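Local coordinates for hypothetical bacterial outer membrane protein (Bacteroides fragilis, PDB 3RWX) that is of unknown function but, as a putative outer-membrane lipoprotein built from two calycin-like beta-barrel domains, may serve at the bacterial cell envelope, at residues A[112-115]-A[116-120]; A[125-129]-A[130-134]. All coordinates share one frame; numbering follows the deposited sequence.

Contact 1 (A[112-115]-A[116-120]); sequences PSVM and GGLTI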
loop_
_atom_site.group_PDB
_atom_site.type_symbol
_atom_site.label_atom_id
_atom_site.label_comp_id
_atom_site.label_asym_id
_atom_site.label_seq_id
_atom_site.Cartn_x
_atom_site.Cartn_y
_atom_site.Cartn_z
ATOM N N PRO A 112 11.045 -19.697 0.550
ATOM C CA PRO A 112 12.207 -19.302 -0.266
ATOM C C PRO A 112 12.175 -19.770 -1.728
ATOM O O PRO A 112 12.822 -19.154 -2.557
ATOM C CB PRO A 112 13.378 -19.963 0.466
ATOM C CG PRO A 112 12.803 -21.131 1.084
ATOM C CD PRO A 112 11.418 -20.720 1.528
ATOM N N SER A 113 11.420 -20.818 -2.037
ATOM C CA SER A 113 11.385 -21.363 -3.392
ATOM C C SER A 113 10.471 -20.621 -4.378
ATOM O O SER A 113 10.429 -20.958 -5.550
ATOM C CB SER A 113 10.959 -22.826 -3.362
ATOM O OG SER A 113 9.615 -22.898 -2.938
ATOM N N VAL A 114 9.733 -19.620 -3.930
ATOM C CA VAL A 114 8.850 -18.926 -4.839
ATOM C C VAL A 114 9.259 -17.475 -4.968
ATOM O O VAL A 114 9.669 -16.841 -4.000
ATOM C CB VAL A 114 7.341 -19.069 -4.427
ATOM C CG1 VAL A 114 6.970 -20.568 -4.286
ATOM C CG2 VAL A 114 7.038 -18.322 -3.179
HETATM N N MSE A 115 9.195 -16.992 -6.203
HETATM C CA MSE A 115 9.345 -15.586 -6.530
HETATM C C MSE A 115 10.526 -14.879 -5.908
HETATM O O MSE A 115 10.398 -13.760 -5.434
HETATM C CB MSE A 115 8.066 -14.870 -6.166
HETATM C CG MSE A 115 6.912 -15.350 -7.012
HETATM SE SE MSE A 115 5.327 -14.389 -6.568
HETATM C CE MSE A 115 4.819 -15.249 -4.934
ATOM N N GLY A 116 11.678 -15.527 -5.931
ATOM C CA GLY A 116 12.892 -14.937 -5.416
ATOM C C GLY A 116 12.979 -14.968 -3.909
ATOM O O GLY A 116 13.918 -14.445 -3.350
ATOM N N GLY A 117 12.017 -15.581 -3.234
ATOM C CA GLY A 117 11.956 -15.508 -1.784
ATOM C C GLY A 117 10.782 -14.683 -1.301
ATOM O O GLY A 117 10.843 -13.455 -1.251
ATOM N N LEU A 118 9.709 -15.363 -0.924
ATOM C CA LEU A 118 8.509 -14.708 -0.438
ATOM C C LEU A 118 8.508 -14.702 1.087
ATOM O O LEU A 118 8.644 -15.749 1.717
ATOM C CB LEU A 118 7.295 -15.451 -0.971
ATOM C CG LEU A 118 5.928 -14.945 -0.505
ATOM C CD1 LEU A 118 5.708 -13.506 -1.016
ATOM C CD2 LEU A 118 4.881 -15.883 -1.007
ATOM N N THR A 119 8.389 -13.530 1.689
ATOM C CA THR A 119 8.147 -13.479 3.108
ATOM C C THR A 119 6.743 -12.922 3.367
ATOM O O THR A 119 6.256 -12.063 2.643
ATOM C CB THR A 119 9.224 -12.662 3.881
ATOM O OG1 THR A 119 8.986 -11.261 3.716
ATOM C CG2 THR A 119 10.618 -12.988 3.411
ATOM N N ILE A 120 6.083 -13.445 4.396
ATOM C CA ILE A 120 4.798 -12.930 4.826
ATOM C C ILE A 120 4.883 -12.602 6.305
ATOM O O ILE A 120 5.282 -13.453 7.070
ATOM C CB ILE A 120 3.701 -13.938 4.619
ATOM C CG1 ILE A 120 3.778 -14.478 3.203
ATOM C CG2 ILE A 120 2.338 -13.304 4.907
ATOM C CD1 ILE A 120 2.502 -15.161 2.749
#
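Val114 and Leu118, four residues apart, meet where the chain turns back on itself, and their side chains run slantwise past each other. The touching branch of the valine is CG2, set between its backbone N and its carbonyl carbon. From there it reaches the root of the leucine, with Val114 CG2 lying 3.6 Å from Leu118 CB, and it also lies 3.9 Å from the methyl Leu118 CD2. Leu118 holds CG anti to its backbone N (chi1 177°), and with chi2 at 64° this leaves CD2 close to Val114 CG2.

The selenomethionine at Met115 completes the small apolar group differently. Its side chain runs alongside that of Leu118, both pointing the same way, and a bend about the CG-SE bond (chi3 -78°) brings the end methyl inward until Met115 CE is 4.0 Å from Leu118 CD2. That one leucine methyl therefore has Val114 and Met115 as neighbours, while Met28 and Met83 touch Met115 from other loops and Cys26 touches Leu118.

The turn is closed by one backbone hydrogen bond, from Gly117 N to Val114 O at 2.8 Å. Met115 and Gly116 both have positive phi, and Gly117 also lies in a region of backbone angles that suits a residue without a side chain. Beside the three apolar side chains the backbone thus makes a type I' beta turn from Val114 to Gly117, within the connection between antiparallel strands 110-111 and 118-124 of the first calycin-like domain.

Contact 2 (A[125-129]-A[130-134]); sequences GTLPI and SYHVS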
loop_
_atom_site.group_PDB
_atom_site.type_symbol
_atom_site.label_atom_id
_atom_site.label_comp_id
_atom_site.label_asym_id
_atom_site.label_seq_id
_atom_site.Cartn_x
_atom_site.Cartn_y
_atom_site.Cartn_z
ATOM N N GLY A 125 -3.794 -6.413 14.743
ATOM C CA GLY A 125 -4.607 -5.212 14.721
ATOM C C GLY A 125 -5.255 -4.914 13.392
ATOM O O GLY A 125 -5.305 -5.751 12.505
ATOM N N THR A 126 -5.754 -3.696 13.245
ATOM C CA THR A 126 -6.523 -3.344 12.074
ATOM C C THR A 126 -5.587 -2.816 10.948
ATOM O O THR A 126 -4.611 -2.149 11.212
ATOM C CB THR A 126 -7.659 -2.370 12.505
ATOM O OG1 THR A 126 -7.151 -1.446 13.477
ATOM C CG2 THR A 126 -8.798 -3.146 13.195
ATOM N N LEU A 127 -5.904 -3.154 9.704
ATOM C CA LEU A 127 -5.189 -2.665 8.540
ATOM C C LEU A 127 -5.100 -1.119 8.486
ATOM O O LEU A 127 -6.088 -0.435 8.589
ATOM C CB LEU A 127 -5.891 -3.151 7.281
ATOM C CG LEU A 127 -5.097 -2.945 5.994
ATOM C CD1 LEU A 127 -3.896 -3.898 5.908
ATOM C CD2 LEU A 127 -6.028 -3.142 4.795
ATOM N N PRO A 128 -3.899 -0.570 8.334
ATOM C CA PRO A 128 -3.811 0.885 8.222
ATOM C C PRO A 128 -4.572 1.470 7.038
ATOM O O PRO A 128 -4.622 0.876 5.981
ATOM C CB PRO A 128 -2.322 1.128 8.045
ATOM C CG PRO A 128 -1.686 -0.012 8.804
ATOM C CD PRO A 128 -2.615 -1.187 8.683
ATOM N N ILE A 129 -5.128 2.657 7.218
ATOM C CA ILE A 129 -6.034 3.204 6.225
ATOM C C ILE A 129 -5.277 3.505 4.927
ATOM O O ILE A 129 -5.834 3.384 3.832
ATOM C CB ILE A 129 -6.776 4.431 6.768
ATOM C CG1 ILE A 129 -8.020 4.750 5.926
ATOM C CG2 ILE A 129 -5.834 5.646 6.894
ATOM C CD1 ILE A 129 -8.857 5.917 6.516
ATOM N N SER A 130 -3.994 3.834 5.032
ATOM C CA SER A 130 -3.237 4.147 3.825
ATOM C C SER A 130 -3.180 2.991 2.811
ATOM O O SER A 130 -2.992 3.239 1.620
ATOM C CB SER A 130 -1.845 4.661 4.174
ATOM O OG SER A 130 -1.178 3.734 5.005
ATOM N N TYR A 131 -3.371 1.745 3.248
ATOM C CA TYR A 131 -3.442 0.625 2.298
ATOM C C TYR A 131 -4.642 0.723 1.395
ATOM O O TYR A 131 -4.664 0.103 0.342
ATOM C CB TYR A 131 -3.491 -0.741 2.989
ATOM C CG TYR A 131 -2.153 -1.183 3.543
ATOM C CD1 TYR A 131 -1.199 -1.753 2.729
ATOM C CD2 TYR A 131 -1.838 -0.997 4.875
ATOM C CE1 TYR A 131 0.026 -2.136 3.217
ATOM C CE2 TYR A 131 -0.624 -1.389 5.381
ATOM C CZ TYR A 131 0.308 -1.958 4.543
ATOM O OH TYR A 131 1.530 -2.343 5.057
ATOM N N HIS A 132 -5.673 1.460 1.796
ATOM C CA HIS A 132 -6.840 1.571 0.943
ATOM C C HIS A 132 -6.651 2.589 -0.188
ATOM O O HIS A 132 -7.522 2.703 -1.046
ATOM C CB HIS A 132 -8.087 1.910 1.766
ATOM C CG HIS A 132 -8.506 0.824 2.707
ATOM N ND1 HIS A 132 -9.093 -0.343 2.277
ATOM C CD2 HIS A 132 -8.435 0.733 4.054
ATOM C CE1 HIS A 132 -9.347 -1.115 3.316
ATOM N NE2 HIS A 132 -8.974 -0.480 4.409
ATOM N N VAL A 133 -5.552 3.334 -0.214
ATOM C CA VAL A 133 -5.328 4.245 -1.347
ATOM C C VAL A 133 -4.060 3.997 -2.153
ATOM O O VAL A 133 -3.976 4.412 -3.293
ATOM C CB VAL A 133 -5.349 5.714 -0.899
ATOM C CG1 VAL A 133 -6.692 6.016 -0.217
ATOM C CG2 VAL A 133 -4.179 6.020 0.018
ATOM N N SER A 134 -3.092 3.296 -1.582
ATOM C CA SER A 134 -1.836 3.077 -2.258
ATOM C C SER A 134 -2.002 2.204 -3.503
ATOM O O SER A 134 -2.881 1.353 -3.563
ATOM C CB SER A 134 -0.839 2.434 -1.301
ATOM O OG SER A 134 -1.242 1.112 -1.002
#
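Leu127 and Pro128 pack against Tyr131 at a short 3-10 turn, which lies in the connection between strands 118-124 and 144-147 and so between the sheets of the two calycin-like domains.

Backbone hydrogen bonds define the turn. Tyr131 N donates to Pro128 O at 3.1 Å, and His132 N donates to Ile129 O at 2.8 Å, two successive hydrogen bonds from residue i+3 to residue i. Farther on, Ser130 O receives both Val133 N and Ser134 N.

Apolar contacts gather round the tyrosine side chain. Leu127 keeps CG anti to its backbone N (chi1 -168°), which sends both methyls toward the Tyr131 and His132 side chains. The side chains of Leu127 and Tyr131 cross at about a right angle, with Leu127 CD1 3.7 Å from Tyr131 CD2, whereas the proline ring lies alongside and points the same way, Pro128 CG being 3.8 Å from Tyr131 CE2. The other leucine methyl, Leu127 CD2, lies between Tyr131 CB (3.9 Å) and His132 NE2 (4.0 Å); Phe209 stacks on the imidazole.

Polar side-chain ends find partners outside the turn: Tyr131 OH is hydrogen-bonded to Asp31 OD1, Ser130 OG to Ser166 O, and His132 ND1 to a glycerol probably carried over from crystallisation. Besides accepting the amide of Tyr131, Pro128 O sits in the plane of the same residue's ring, at its edge, 3.5 Å from Tyr131 CD2.

In the fold
From the N terminus, the chain first lays down strands 20-25 and 32-35, and the two contacts come later, one after the other, neither nested nor crossed. Contact 1 closes the loop that returns strand 110-111 into strand 118-124, and a backbone hydrogen bond between Met115 and Ala27 ties that loop to the one following strand 20-25. Strand 118-124 then leads to contact 2, which closes a turn on the way to strand 144-147. There Tyr21 and Ile23 meet it from the first sheet, while Ser166 and Phe209 belong to the later part of the chain. The centres lie about 23 Å apart and the nearest atoms about 11 Å, so the contacts do not touch.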